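Local coordinates for protein glycoside hydrolase (Streptococcus pneumoniae serotype 4, PDB 6ORH) that probably acts as an alpha-L-fucosidase, hydrolysing fucose linkages in host-derived carbohydrate antigens, at residues R210-G213 against Y218-D221; G20-A25 against H284-G289; P222-V227 against R390-H395; E276-I281 against Y313-Y318. The protein carries 2 engineered substitutions. All coordinates share one frame; numbering follows the deposited sequence. Where two conformers were deposited one is given.

From the N terminus, contact 2 opens first, at 20-25, where a helix gives way to barrel strand 23-27. Contact 1 opens and closes within a few residues (210-213, 218-221), wholly inside the long loop of contact 2, and 222-227 follows at once to open contact 3. Segment 276-281 opens contact 4 before 284-289 closes contact 2, so contact 2 crosses both contact 3 and contact 4. Contact 4 closes at 313-318, within the span of contact 3, which ends last at 390-395. Contacts 1, 2 and 4 tie together strands, loops and outer helices of the barrel; contact 3 fastens the barrel to the C-terminal beta-sandwich domain.

Contact 1: residues R210-G213 against Y218-D221; sequences RWIG and YAGD. With GAL (beta-D-galactopyranose), chain C.
Ile212 packs against Tyr218 and Ala219 just past strand 209-211, a strand of the (beta/alpha)8 barrel that is the catalytic fold of family GH29. At Tyr218 it is the backbone that is met: the carbonyl O lies 3.5 Å from Ile212 CG1, a van der Waals contact with a methylene. The Tyr218 ring takes no part with Ile212 and meets the His284 ring instead, the planes inclined by about 30°. Ala219 supplies the apolar surface. Its CA is 3.8 Å from Ile212 CG1 and its CB is 3.9 Å from Ile212 CD1, so the isoleucine branch lies along the backbone of the loop and ends against the alanine methyl. The torsion accounts for this: CG1 stands opposite the backbone N (chi1 -164°), which sends the longer branch across to the loop. The Ala219 carbonyl is hydrogen-bonded to Arg288, while Gly220 bonds through its backbone to Gln242 of helix 238-243. At Asp221 the chain has moved beyond Ile212, and its carboxylate forms a salt bridge with Arg417. The two segments bury 106 Å² in all, a small contact, but the residue before Ile212 is Trp211 of the glycan pocket. Galactose lies over one indole face with C5 3.5 Å above the centre, consistent with CH-pi packing of sugars on aromatic rings. The opposite face carries Gly213 N, 3.4 Å from the Trp211 ring plane and offset toward the rim. Trp211 NE1 makes a weak hydrogen bond to Asp257 OD1 and closely approaches galactose O6, at 3.2 Å.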
loop_
_atom_site.group_PDB
_atom_site.type_symbol
_atom_site.label_atom_id
_atom_site.label_comp_id
_atom_site.label_asym_id
_atom_site.label_seq_id
_atom_site.Cartn_x
_atom_site.Cartn_y
_atom_site.Cartn_z
ATOM N N ARG A 210 14.033 14.400 -4.870
ATOM C CA ARG A 210 13.678 14.531 -3.461
ATOM C C ARG A 210 13.758 13.154 -2.800
ATOM O O ARG A 210 13.763 12.113 -3.468
ATOM C CB ARG A 210 12.235 15.064 -3.316
ATOM C CG ARG A 210 11.144 14.064 -3.729
ATOM C CD ARG A 210 9.780 14.691 -3.442
ATOM N NE ARG A 210 8.718 13.701 -3.685
ATOM C CZ ARG A 210 8.223 13.431 -4.884
ATOM N NH1 ARG A 210 8.680 14.079 -5.953
ATOM N NH2 ARG A 210 7.278 12.486 -4.993
ATOM N N TRP A 211 13.785 13.166 -1.466
ATOM C CA TRP A 211 13.635 11.935 -0.726
ATOM C C TRP A 211 12.188 11.446 -0.803
ATOM O O TRP A 211 11.284 12.274 -0.794
ATOM C CB TRP A 211 14.047 12.247 0.710
ATOM C CG TRP A 211 14.119 10.991 1.518
ATOM C CD1 TRP A 211 14.532 9.752 1.122
ATOM C CD2 TRP A 211 13.736 10.879 2.893
ATOM N NE1 TRP A 211 14.432 8.865 2.161
ATOM C CE2 TRP A 211 13.951 9.529 3.259
ATOM C CE3 TRP A 211 13.253 11.782 3.842
ATOM C CZ2 TRP A 211 13.711 9.065 4.558
ATOM C CZ3 TRP A 211 13.019 11.322 5.130
ATOM C CH2 TRP A 211 13.225 9.984 5.467
ATOM N N ILE A 212 11.980 10.117 -0.889
ATOM C CA ILE A 212 10.632 9.550 -0.908
ATOM C C ILE A 212 9.989 9.580 0.485
ATOM O O ILE A 212 8.779 9.350 0.607
ATOM C CB ILE A 212 10.619 8.127 -1.497
ATOM C CG1 ILE A 212 9.213 7.660 -1.903
ATOM C CG2 ILE A 212 11.248 7.130 -0.523
ATOM C CD1 ILE A 212 8.621 8.435 -3.098
ATOM N N GLY A 213 10.771 9.850 1.539
ATOM C CA GLY A 213 10.238 10.057 2.885
ATOM C C GLY A 213 10.367 8.830 3.787
ATOM O O GLY A 213 9.932 8.857 4.952
ATOM N N TYR A 218 9.765 2.356 -0.286
ATOM C CA TYR A 218 8.335 2.398 -0.535
ATOM C C TYR A 218 7.900 3.761 -1.076
ATOM O O TYR A 218 7.922 4.758 -0.359
ATOM C CB TYR A 218 7.568 2.126 0.766
ATOM C CG TYR A 218 6.065 2.132 0.596
ATOM C CD1 TYR A 218 5.406 1.004 0.135
ATOM C CD2 TYR A 218 5.302 3.265 0.881
ATOM C CE1 TYR A 218 4.028 0.980 -0.017
ATOM C CE2 TYR A 218 3.921 3.257 0.724
ATOM C CZ TYR A 218 3.289 2.116 0.262
ATOM O OH TYR A 218 1.933 2.031 0.087
ATOM N N ALA A 219 7.467 3.782 -2.335
ATOM C CA ALA A 219 6.800 4.957 -2.888
ATOM C C ALA A 219 5.297 4.817 -2.663
ATOM O O ALA A 219 4.736 3.717 -2.698
ATOM C CB ALA A 219 7.066 5.037 -4.371
ATOM N N GLY A 220 4.640 5.968 -2.495
ATOM C CA GLY A 220 3.195 5.938 -2.288
ATOM C C GLY A 220 2.401 5.681 -3.575
ATOM O O GLY A 220 2.917 5.716 -4.699
ATOM N N ASP A 221 1.107 5.395 -3.357
ATOM C CA ASP A 221 0.124 5.447 -4.427
ATOM C C ASP A 221 -0.977 6.357 -3.900
ATOM O O ASP A 221 -1.644 5.993 -2.932
ATOM C CB ASP A 221 -0.359 4.053 -4.826
ATOM C CG ASP A 221 -1.144 4.029 -6.137
ATOM O OD1 ASP A 221 -0.858 4.867 -7.000
ATOM O OD2 ASP A 221 -2.001 3.147 -6.284
HETATM C C1 GAL C . 17.025 11.248 6.235
HETATM C C2 GAL C . 17.009 12.782 6.061
HETATM C C3 GAL C . 16.613 13.171 4.629
HETATM C C4 GAL C . 17.336 12.324 3.576
HETATM C C5 GAL C . 17.146 10.847 3.946
HETATM C C6 GAL C . 17.796 9.887 2.978
HETATM O O2 GAL C . 16.046 13.348 6.965
HETATM O O3 GAL C . 16.841 14.593 4.418
HETATM O O4 GAL C . 18.758 12.634 3.530
HETATM O O5 GAL C . 17.813 10.637 5.215
HETATM O O6 GAL C . 17.362 8.536 3.293
#

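Contact 2: residues G20-A25 against H284-G289; sequences GDELAA and HSVGRG. With EDO (1,2-ethanediol), chain L.
Glu22 and Val286 meet with their side chains crossing at about a right angle. Starting at CB, the glutamate is 4.1 Å from Val286 CG2. Its CG comes to 3.9 Å from ethanediol O1, the diol probably having entered from the crystallisation liquor. CD then reaches Val286 CG1 at 3.9 Å, and both carboxylate oxygens stay near that methyl. The chain is extended beyond CG (chi2 -178°), which lays the carboxylate beside Val286 CG1, where OE2 also forms a salt bridge with Lys416. The backbone is nearer still, with Glu22 O 3.5 Å from Val286 CG2, and Leu23 CD2 adds a looser apolar touch to the same methyl at 4.2 Å. Ethanediol O2 donates a 2.7 Å hydrogen bond to Val286 O, and the diol also bonds to Leu19 O, one residue before segment 20-25, so it links the end of helix 13-21 to the turn that holds Val286. Glu22, with positive phi (78°), is the first residue to leave helix 13-21, immediately before barrel strand 23-27. Val286 sits in a 3-10 turn between helix 275-284 and strand 292-295, its side chain resting on Leu292 of the latter, the strand that runs parallel beside 23-27.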
loop_
_atom_site.group_PDB
_atom_site.type_symbol
_atom_site.label_atom_id
_atom_site.label_comp_id
_atom_site.label_asym_id
_atom_site.label_seq_id
_atom_site.Cartn_x
_atom_site.Cartn_y
_atom_site.Cartn_z
ATOM N N GLY A 20 14.226 6.048 -16.826
ATOM C CA GLY A 20 14.440 4.965 -17.782
ATOM C C GLY A 20 15.415 3.899 -17.264
ATOM O O GLY A 20 15.250 2.689 -17.508
ATOM N N ASP A 21 16.433 4.337 -16.536
ATOM C CA ASP A 21 17.479 3.452 -16.027
ATOM C C ASP A 21 17.002 2.590 -14.855
ATOM O O ASP A 21 17.491 1.475 -14.700
ATOM C CB ASP A 21 18.721 4.258 -15.632
ATOM C CG ASP A 21 19.570 4.678 -16.832
ATOM O OD1 ASP A 21 19.316 4.169 -17.957
ATOM O OD2 ASP A 21 20.431 5.526 -16.646
ATOM N N GLU A 22 16.141 3.143 -13.974
ATOM C CA GLU A 22 15.422 2.394 -12.946
ATOM C C GLU A 22 16.243 2.030 -11.705
ATOM O O GLU A 22 15.705 2.083 -10.588
ATOM C CB GLU A 22 14.753 1.118 -13.490
ATOM C CG GLU A 22 13.787 1.385 -14.631
ATOM C CD GLU A 22 13.085 0.122 -15.136
ATOM O OE1 GLU A 22 13.682 -0.965 -15.016
ATOM O OE2 GLU A 22 12.019 0.261 -15.725
ATOM N N LEU A 23 17.494 1.558 -11.867
ATOM C CA LEU A 23 18.193 0.951 -10.746
ATOM C C LEU A 23 19.533 1.642 -10.553
ATOM O O LEU A 23 20.310 1.750 -11.494
ATOM C CB LEU A 23 18.462 -0.521 -11.092
ATOM C CG LEU A 23 17.227 -1.404 -11.138
ATOM C CD1 LEU A 23 17.619 -2.784 -11.695
ATOM C CD2 LEU A 23 16.587 -1.508 -9.749
ATOM N N ALA A 24 19.766 2.071 -9.313
ATOM C CA ALA A 24 21.003 2.727 -8.913
ATOM C C ALA A 24 21.482 2.066 -7.637
ATOM O O ALA A 24 20.700 1.503 -6.881
ATOM C CB ALA A 24 20.788 4.212 -8.706
ATOM N N ALA A 25 22.804 2.026 -7.482
ATOM C CA ALA A 25 23.380 1.447 -6.289
ATOM C C ALA A 25 23.987 2.543 -5.422
ATOM O O ALA A 25 24.530 3.499 -5.958
ATOM C CB ALA A 25 24.461 0.452 -6.688
ATOM N N HIS A 284 7.216 -1.762 -5.297
ATOM C CA HIS A 284 6.741 -0.537 -4.646
ATOM C C HIS A 284 7.635 0.668 -4.934
ATOM O O HIS A 284 7.358 1.759 -4.407
ATOM C CB HIS A 284 6.571 -0.753 -3.138
ATOM C CG HIS A 284 5.435 -1.676 -2.826
ATOM N ND1 HIS A 284 5.610 -3.038 -2.677
ATOM C CD2 HIS A 284 4.123 -1.448 -2.620
ATOM C CE1 HIS A 284 4.459 -3.618 -2.409
ATOM N NE2 HIS A 284 3.527 -2.664 -2.370
ATOM N N SER A 285 8.648 0.498 -5.813
ATOM C CA SER A 285 9.552 1.590 -6.133
ATOM C C SER A 285 9.548 1.746 -7.652
ATOM O O SER A 285 8.764 2.496 -8.227
ATOM C CB SER A 285 10.959 1.378 -5.505
ATOM O OG SER A 285 11.499 0.121 -5.915
ATOM N N VAL A 286 10.302 0.890 -8.338
ATOM C CA VAL A 286 10.317 0.880 -9.792
ATOM C C VAL A 286 8.901 0.622 -10.311
ATOM O O VAL A 286 8.492 1.233 -11.301
ATOM C CB VAL A 286 11.332 -0.176 -10.295
ATOM C CG1 VAL A 286 11.180 -0.389 -11.795
ATOM C CG2 VAL A 286 12.764 0.299 -9.971
ATOM N N GLY A 287 8.178 -0.292 -9.650
ATOM C CA GLY A 287 6.809 -0.613 -10.046
ATOM C C GLY A 287 5.797 0.495 -9.726
ATOM O O GLY A 287 4.645 0.365 -10.124
ATOM N N ARG A 288 6.234 1.582 -9.093
ATOM C CA ARG A 288 5.353 2.738 -8.888
ATOM C C ARG A 288 5.910 3.966 -9.601
ATOM O O ARG A 288 5.432 5.100 -9.394
ATOM C CB ARG A 288 5.083 2.977 -7.403
ATOM C CG ARG A 288 4.125 1.927 -6.846
ATOM C CD ARG A 288 3.870 2.133 -5.370
ATOM N NE ARG A 288 2.819 1.201 -4.982
ATOM C CZ ARG A 288 2.144 1.246 -3.844
ATOM N NH1 ARG A 288 2.406 2.155 -2.905
ATOM N NH2 ARG A 288 1.148 0.388 -3.668
ATOM N N GLY A 289 6.886 3.753 -10.479
ATOM C CA GLY A 289 7.311 4.835 -11.360
ATOM C C GLY A 289 8.483 5.647 -10.797
ATOM O O GLY A 289 8.730 6.755 -11.269
HETATM C C1 EDO L . 11.346 4.656 -12.758
HETATM O O1 EDO L . 12.718 4.497 -12.631
HETATM C C2 EDO L . 10.886 3.271 -12.866
HETATM O O2 EDO L . 9.556 3.165 -12.897
#

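Contact 3: residues P222-V227 against R390-H395; sequences PLWQKV and RIAAFH
Trp224 extends the benzo end of its indole to the start of strand 391-400, and three successive residues receive it. CZ2 lies 3.7 Å from Ala392 CB, with the methyl at the ring edge and near its plane. The next atom round, CH2, approaches two backbone carbonyls: it is 3.7 Å from Arg390 O, which lies in the indole plane at the edge, and 3.5 Å from Ile391 O. Such contacts are consistent with weak attraction between the positively polarised rim of the aromatic ring and carbonyl oxygens. A chi1 of -61° places CG beside the backbone N and turns the indole toward 390-392; the length of the ring brings CZ2 and CH2 into contact. The next shell fixes both backbones. Gln389 bonds Leu223 O and Gln225 N, on either side of Trp224 in sequence, and Glu383 OE2 accepts the amides of Arg390 and Ile391. Arg390 starts away from segment 222-227 at its CB, and its guanidinium is held by the carbonyls of Leu439, Leu387 and Lys5. On the barrel side, Gln225 centres an inverse gamma turn closed by a weak bond of 3.0 Å from Lys226 N to Trp224 O; that same carbonyl O also accepts from Arg210 NH2. Ala392 and Ala393 together face Glu435 of strand 428-436, a classic beta bulge. The contact thus joins a loop of the TIM barrel to a strand of the C-terminal F5/8 type C (galactose-binding) beta-sandwich, an interdomain interface of a two-domain glycosidase.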
loop_
_atom_site.group_PDB
_atom_site.type_symbol
_atom_site.label_atom_id
_atom_site.label_comp_id
_atom_site.label_asym_id
_atom_site.label_seq_id
_atom_site.Cartn_x
_atom_site.Cartn_y
_atom_site.Cartn_z
ATOM N N PRO A 222 -1.170 7.564 -4.456
ATOM C CA PRO A 222 -0.526 8.021 -5.687
ATOM C C PRO A 222 0.947 8.378 -5.490
ATOM O O PRO A 222 1.366 8.668 -4.372
ATOM C CB PRO A 222 -1.261 9.339 -6.011
ATOM C CG PRO A 222 -1.784 9.824 -4.657
ATOM C CD PRO A 222 -2.131 8.557 -3.935
ATOM N N LEU A 223 1.713 8.324 -6.594
ATOM C CA LEU A 223 3.016 8.986 -6.636
ATOM C C LEU A 223 3.013 9.993 -7.776
ATOM O O LEU A 223 3.178 9.620 -8.948
ATOM C CB LEU A 223 4.191 7.998 -6.774
ATOM C CG LEU A 223 5.560 8.702 -6.933
ATOM C CD1 LEU A 223 5.921 9.529 -5.694
ATOM C CD2 LEU A 223 6.693 7.725 -7.298
ATOM N N TRP A 224 2.830 11.274 -7.417
ATOM C CA TRP A 224 3.058 12.378 -8.340
ATOM C C TRP A 224 4.538 12.750 -8.293
ATOM O O TRP A 224 5.082 13.024 -7.205
ATOM C CB TRP A 224 2.177 13.576 -7.933
ATOM C CG TRP A 224 0.717 13.247 -7.994
ATOM C CD1 TRP A 224 -0.148 12.906 -6.983
ATOM C CD2 TRP A 224 -0.056 13.243 -9.208
ATOM N NE1 TRP A 224 -1.416 12.680 -7.485
ATOM C CE2 TRP A 224 -1.374 12.894 -8.846
ATOM C CE3 TRP A 224 0.277 13.477 -10.560
ATOM C CZ2 TRP A 224 -2.384 12.748 -9.802
ATOM C CZ3 TRP A 224 -0.736 13.389 -11.503
ATOM C CH2 TRP A 224 -2.038 13.042 -11.111
ATOM N N GLN A 225 5.205 12.695 -9.452
ATOM C CA GLN A 225 6.623 13.050 -9.513
ATOM C C GLN A 225 6.745 14.559 -9.713
ATOM O O GLN A 225 7.274 15.031 -10.722
ATOM C CB GLN A 225 7.315 12.262 -10.639
ATOM C CG GLN A 225 7.360 10.766 -10.363
ATOM C CD GLN A 225 8.398 10.366 -9.339
ATOM O OE1 GLN A 225 8.509 10.927 -8.245
ATOM N NE2 GLN A 225 9.198 9.356 -9.678
ATOM N N LYS A 226 6.222 15.304 -8.740
ATOM C CA LYS A 226 6.194 16.770 -8.797
ATOM C C LYS A 226 5.863 17.265 -7.388
ATOM O O LYS A 226 5.128 16.589 -6.655
ATOM C CB LYS A 226 5.173 17.294 -9.838
ATOM C CG LYS A 226 3.743 16.771 -9.730
ATOM C CD LYS A 226 2.833 17.456 -10.774
ATOM C CE LYS A 226 1.406 16.937 -10.750
ATOM N NZ LYS A 226 0.536 17.673 -11.729
ATOM N N VAL A 227 6.377 18.459 -7.051
ATOM C CA VAL A 227 6.151 19.089 -5.748
ATOM C C VAL A 227 6.231 20.595 -5.943
ATOM O O VAL A 227 6.670 21.058 -6.972
ATOM C CB VAL A 227 7.231 18.667 -4.728
ATOM C CG1 VAL A 227 7.100 17.205 -4.279
ATOM C CG2 VAL A 227 8.644 18.998 -5.185
ATOM N N ARG A 390 -0.388 12.762 -15.806
ATOM C CA ARG A 390 -1.797 13.147 -15.889
ATOM C C ARG A 390 -2.735 12.228 -15.117
ATOM O O ARG A 390 -3.647 12.713 -14.440
ATOM C CB ARG A 390 -2.244 13.165 -17.368
ATOM C CG ARG A 390 -1.429 14.115 -18.242
ATOM C CD ARG A 390 -1.645 13.868 -19.752
ATOM N NE ARG A 390 -0.849 14.845 -20.454
ATOM C CZ ARG A 390 -1.276 15.673 -21.416
ATOM N NH1 ARG A 390 -2.516 15.583 -21.888
ATOM N NH2 ARG A 390 -0.438 16.550 -21.923
ATOM N N ILE A 391 -2.541 10.899 -15.215
ATOM C CA ILE A 391 -3.549 9.961 -14.731
ATOM C C ILE A 391 -3.581 9.964 -13.209
ATOM O O ILE A 391 -2.523 9.889 -12.593
ATOM C CB ILE A 391 -3.302 8.547 -15.288
ATOM C CG1 ILE A 391 -3.593 8.566 -16.790
ATOM C CG2 ILE A 391 -4.183 7.527 -14.573
ATOM C CD1 ILE A 391 -3.051 7.334 -17.533
ATOM N N ALA A 392 -4.785 10.019 -12.642
ATOM C CA ALA A 392 -4.955 10.052 -11.198
ATOM C C ALA A 392 -5.723 8.847 -10.664
ATOM O O ALA A 392 -5.744 8.624 -9.442
ATOM C CB ALA A 392 -5.642 11.357 -10.815
ATOM N N ALA A 393 -6.404 8.080 -11.548
ATOM C CA ALA A 393 -7.075 6.868 -11.086
ATOM C C ALA A 393 -7.347 5.951 -12.266
ATOM O O ALA A 393 -7.752 6.423 -13.329
ATOM C CB ALA A 393 -8.395 7.181 -10.404
ATOM N N PHE A 394 -7.136 4.655 -12.044
ATOM C CA PHE A 394 -7.444 3.686 -13.098
ATOM C C PHE A 394 -7.763 2.343 -12.444
ATOM O O PHE A 394 -7.407 2.089 -11.286
ATOM C CB PHE A 394 -6.280 3.591 -14.103
ATOM C CG PHE A 394 -5.081 2.884 -13.517
ATOM C CD1 PHE A 394 -4.193 3.590 -12.705
ATOM C CD2 PHE A 394 -4.915 1.507 -13.642
ATOM C CE1 PHE A 394 -3.161 2.930 -12.050
ATOM C CE2 PHE A 394 -3.887 0.845 -12.986
ATOM C CZ PHE A 394 -2.977 1.569 -12.220
ATOM N N HIS A 395 -8.412 1.434 -13.192
ATOM C CA HIS A 395 -8.535 0.070 -12.716
ATOM C C HIS A 395 -8.416 -0.881 -13.908
ATOM O O HIS A 395 -8.476 -0.458 -15.060
ATOM C CB HIS A 395 -9.805 -0.149 -11.865
ATOM C CG HIS A 395 -11.096 0.079 -12.582
ATOM N ND1 HIS A 395 -11.655 1.340 -12.692
ATOM C CD2 HIS A 395 -11.950 -0.781 -13.199
ATOM C CE1 HIS A 395 -12.791 1.255 -13.370
ATOM N NE2 HIS A 395 -12.988 -0.034 -13.686
#

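Contact 4: residues E276-I281 against Y313-Y318; sequences EELVEI and YEFATY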
loop_
_atom_site.group_PDB
_atom_site.type_symbol
_atom_site.label_atom_id
_atom_site.label_comp_id
_atom_site.label_asym_id
_atom_site.label_seq_id
_atom_site.Cartn_x
_atom_site.Cartn_y
_atom_site.Cartn_z
ATOM N N GLU A 276 12.554 -12.344 -1.674
ATOM C CA GLU A 276 11.150 -11.989 -1.511
ATOM C C GLU A 276 11.038 -10.518 -1.105
ATOM O O GLU A 276 10.229 -9.768 -1.662
ATOM C CB GLU A 276 10.475 -12.891 -0.467
ATOM C CG GLU A 276 8.959 -12.912 -0.575
ATOM C CD GLU A 276 8.296 -14.139 0.034
ATOM O OE1 GLU A 276 8.947 -15.201 0.047
ATOM O OE2 GLU A 276 7.137 -14.027 0.494
ATOM N N GLU A 277 11.861 -10.124 -0.132
ATOM C CA GLU A 277 11.835 -8.757 0.387
ATOM C C GLU A 277 12.250 -7.776 -0.716
ATOM O O GLU A 277 11.616 -6.721 -0.884
ATOM C CB GLU A 277 12.699 -8.630 1.641
ATOM C CG GLU A 277 12.031 -9.196 2.891
ATOM C CD GLU A 277 12.970 -9.338 4.081
ATOM O OE1 GLU A 277 12.481 -9.343 5.237
ATOM O OE2 GLU A 277 14.202 -9.446 3.862
ATOM N N LEU A 278 13.283 -8.126 -1.498
ATOM C CA LEU A 278 13.714 -7.192 -2.531
ATOM C C LEU A 278 12.659 -7.054 -3.615
ATOM O O LEU A 278 12.525 -5.992 -4.227
ATOM C CB LEU A 278 15.061 -7.634 -3.126
ATOM C CG LEU A 278 16.241 -7.493 -2.178
ATOM C CD1 LEU A 278 17.484 -8.142 -2.806
ATOM C CD2 LEU A 278 16.507 -6.026 -1.842
ATOM N N VAL A 279 11.941 -8.154 -3.899
ATOM C CA VAL A 279 10.902 -8.140 -4.912
ATOM C C VAL A 279 9.766 -7.218 -4.474
ATOM O O VAL A 279 9.257 -6.461 -5.299
ATOM C CB VAL A 279 10.425 -9.576 -5.262
ATOM C CG1 VAL A 279 9.093 -9.546 -5.995
ATOM C CG2 VAL A 279 11.469 -10.285 -6.123
ATOM N N GLU A 280 9.388 -7.242 -3.187
ATOM C CA GLU A 280 8.361 -6.328 -2.695
ATOM C C GLU A 280 8.814 -4.880 -2.866
ATOM O O GLU A 280 8.041 -4.051 -3.372
ATOM C CB GLU A 280 7.941 -6.611 -1.249
ATOM C CG GLU A 280 7.228 -7.963 -1.135
ATOM C CD GLU A 280 6.056 -8.121 -2.076
ATOM O OE1 GLU A 280 6.104 -9.007 -2.941
ATOM O OE2 GLU A 280 5.090 -7.323 -1.956
ATOM N N ILE A 281 10.070 -4.603 -2.466
ATOM C CA ILE A 281 10.637 -3.271 -2.654
ATOM C C ILE A 281 10.550 -2.871 -4.130
ATOM O O ILE A 281 10.179 -1.736 -4.456
ATOM C CB ILE A 281 12.072 -3.236 -2.081
ATOM C CG1 ILE A 281 12.019 -3.269 -0.547
ATOM C CG2 ILE A 281 12.825 -2.009 -2.606
ATOM C CD1 ILE A 281 13.329 -3.625 0.143
ATOM N N TYR A 313 22.647 -11.202 -7.800
ATOM C CA TYR A 313 22.462 -12.001 -8.998
ATOM C C TYR A 313 21.065 -12.639 -8.991
ATOM O O TYR A 313 20.423 -12.673 -10.029
ATOM C CB TYR A 313 23.566 -13.063 -9.129
ATOM C CG TYR A 313 24.877 -12.503 -9.635
ATOM C CD1 TYR A 313 25.091 -12.276 -10.987
ATOM C CD2 TYR A 313 25.873 -12.145 -8.736
ATOM C CE1 TYR A 313 26.284 -11.736 -11.446
ATOM C CE2 TYR A 313 27.071 -11.596 -9.177
ATOM C CZ TYR A 313 27.262 -11.380 -10.526
ATOM O OH TYR A 313 28.434 -10.808 -10.950
ATOM N N GLU A 314 20.603 -13.049 -7.815
ATOM C CA GLU A 314 19.288 -13.690 -7.716
ATOM C C GLU A 314 18.217 -12.662 -8.088
ATOM O O GLU A 314 17.255 -12.986 -8.771
ATOM C CB GLU A 314 19.010 -14.155 -6.289
ATOM C CG GLU A 314 19.781 -15.423 -5.937
ATOM C CD GLU A 314 19.660 -15.884 -4.498
ATOM O OE1 GLU A 314 18.941 -15.232 -3.717
ATOM O OE2 GLU A 314 20.307 -16.903 -4.148
ATOM N N PHE A 315 18.432 -11.408 -7.677
ATOM C CA PHE A 315 17.454 -10.355 -7.946
ATOM C C PHE A 315 17.436 -10.041 -9.442
ATOM O O PHE A 315 16.382 -9.858 -10.056
ATOM C CB PHE A 315 17.773 -9.162 -7.030
ATOM C CG PHE A 315 16.903 -7.923 -7.099
ATOM C CD1 PHE A 315 15.545 -8.004 -7.360
ATOM C CD2 PHE A 315 17.445 -6.693 -6.748
ATOM C CE1 PHE A 315 14.756 -6.856 -7.393
ATOM C CE2 PHE A 315 16.649 -5.546 -6.732
ATOM C CZ PHE A 315 15.308 -5.627 -7.065
ATOM N N ALA A 316 18.635 -9.983 -10.055
ATOM C CA ALA A 316 18.733 -9.738 -11.478
ATOM C C ALA A 316 18.041 -10.854 -12.263
ATOM O O ALA A 316 17.355 -10.583 -13.245
ATOM C CB ALA A 316 20.190 -9.558 -11.890
ATOM N N THR A 317 18.242 -12.107 -11.830
ATOM C CA THR A 317 17.622 -13.230 -12.524
ATOM C C THR A 317 16.099 -13.089 -12.467
ATOM O O THR A 317 15.423 -13.233 -13.494
ATOM C CB THR A 317 18.114 -14.556 -11.919
ATOM O OG1 THR A 317 19.503 -14.655 -12.256
ATOM C CG2 THR A 317 17.382 -15.762 -12.472
ATOM N N TYR A 318 15.589 -12.765 -11.271
ATOM C CA TYR A 318 14.154 -12.571 -11.060
ATOM C C TYR A 318 13.609 -11.581 -12.095
ATOM O O TYR A 318 12.592 -11.833 -12.734
ATOM C CB TYR A 318 13.857 -12.101 -9.635
ATOM C CG TYR A 318 12.391 -11.829 -9.410
ATOM C CD1 TYR A 318 11.841 -10.604 -9.738
ATOM C CD2 TYR A 318 11.560 -12.827 -8.926
ATOM C CE1 TYR A 318 10.482 -10.375 -9.589
ATOM C CE2 TYR A 318 10.206 -12.606 -8.746
ATOM C CZ TYR A 318 9.670 -11.376 -9.078
ATOM O OH TYR A 318 8.326 -11.152 -8.944
#
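Phe315 and Tyr318, the residues that meet Leu278 and Val279, project from a helix whose shortest bond in this segment runs from Thr317 N to Tyr313 O, 2.9 Å; the next, from Tyr318 N to Glu314 O, measures 3.0 Å. Across the contact the interaction is apolar and rests on two CH-pi contacts. Val279 CG2 stands 3.4 Å from the centroid of the Tyr318 ring, only 4° off its normal, so the methyl sits squarely over one face. Val279 CG1 reaches the phenol end instead, 3.4 Å from Tyr318 OH. Both helices, 275-284 and 306-322, belong to the outer layer of the TIM barrel, and strand 292-295 lies between them in sequence; Leu278 packs on Leu294 of that strand and Phe315 on Leu292. Leu278 CB lies over the centre of the Phe315 ring, 4.2 Å from its centroid, and Leu278 CD1 touches Phe315 CD2 at 4.2 Å. Both aromatic side chains have CG opposite the backbone N (chi1 -180° for Phe315, 177° for Tyr318), which directs the rings outward to the other helix. Beyond Val279, Tyr318 also touches Phe283, Thr450 and Pro451, and Arg319 makes a cation-pi contact with Phe315.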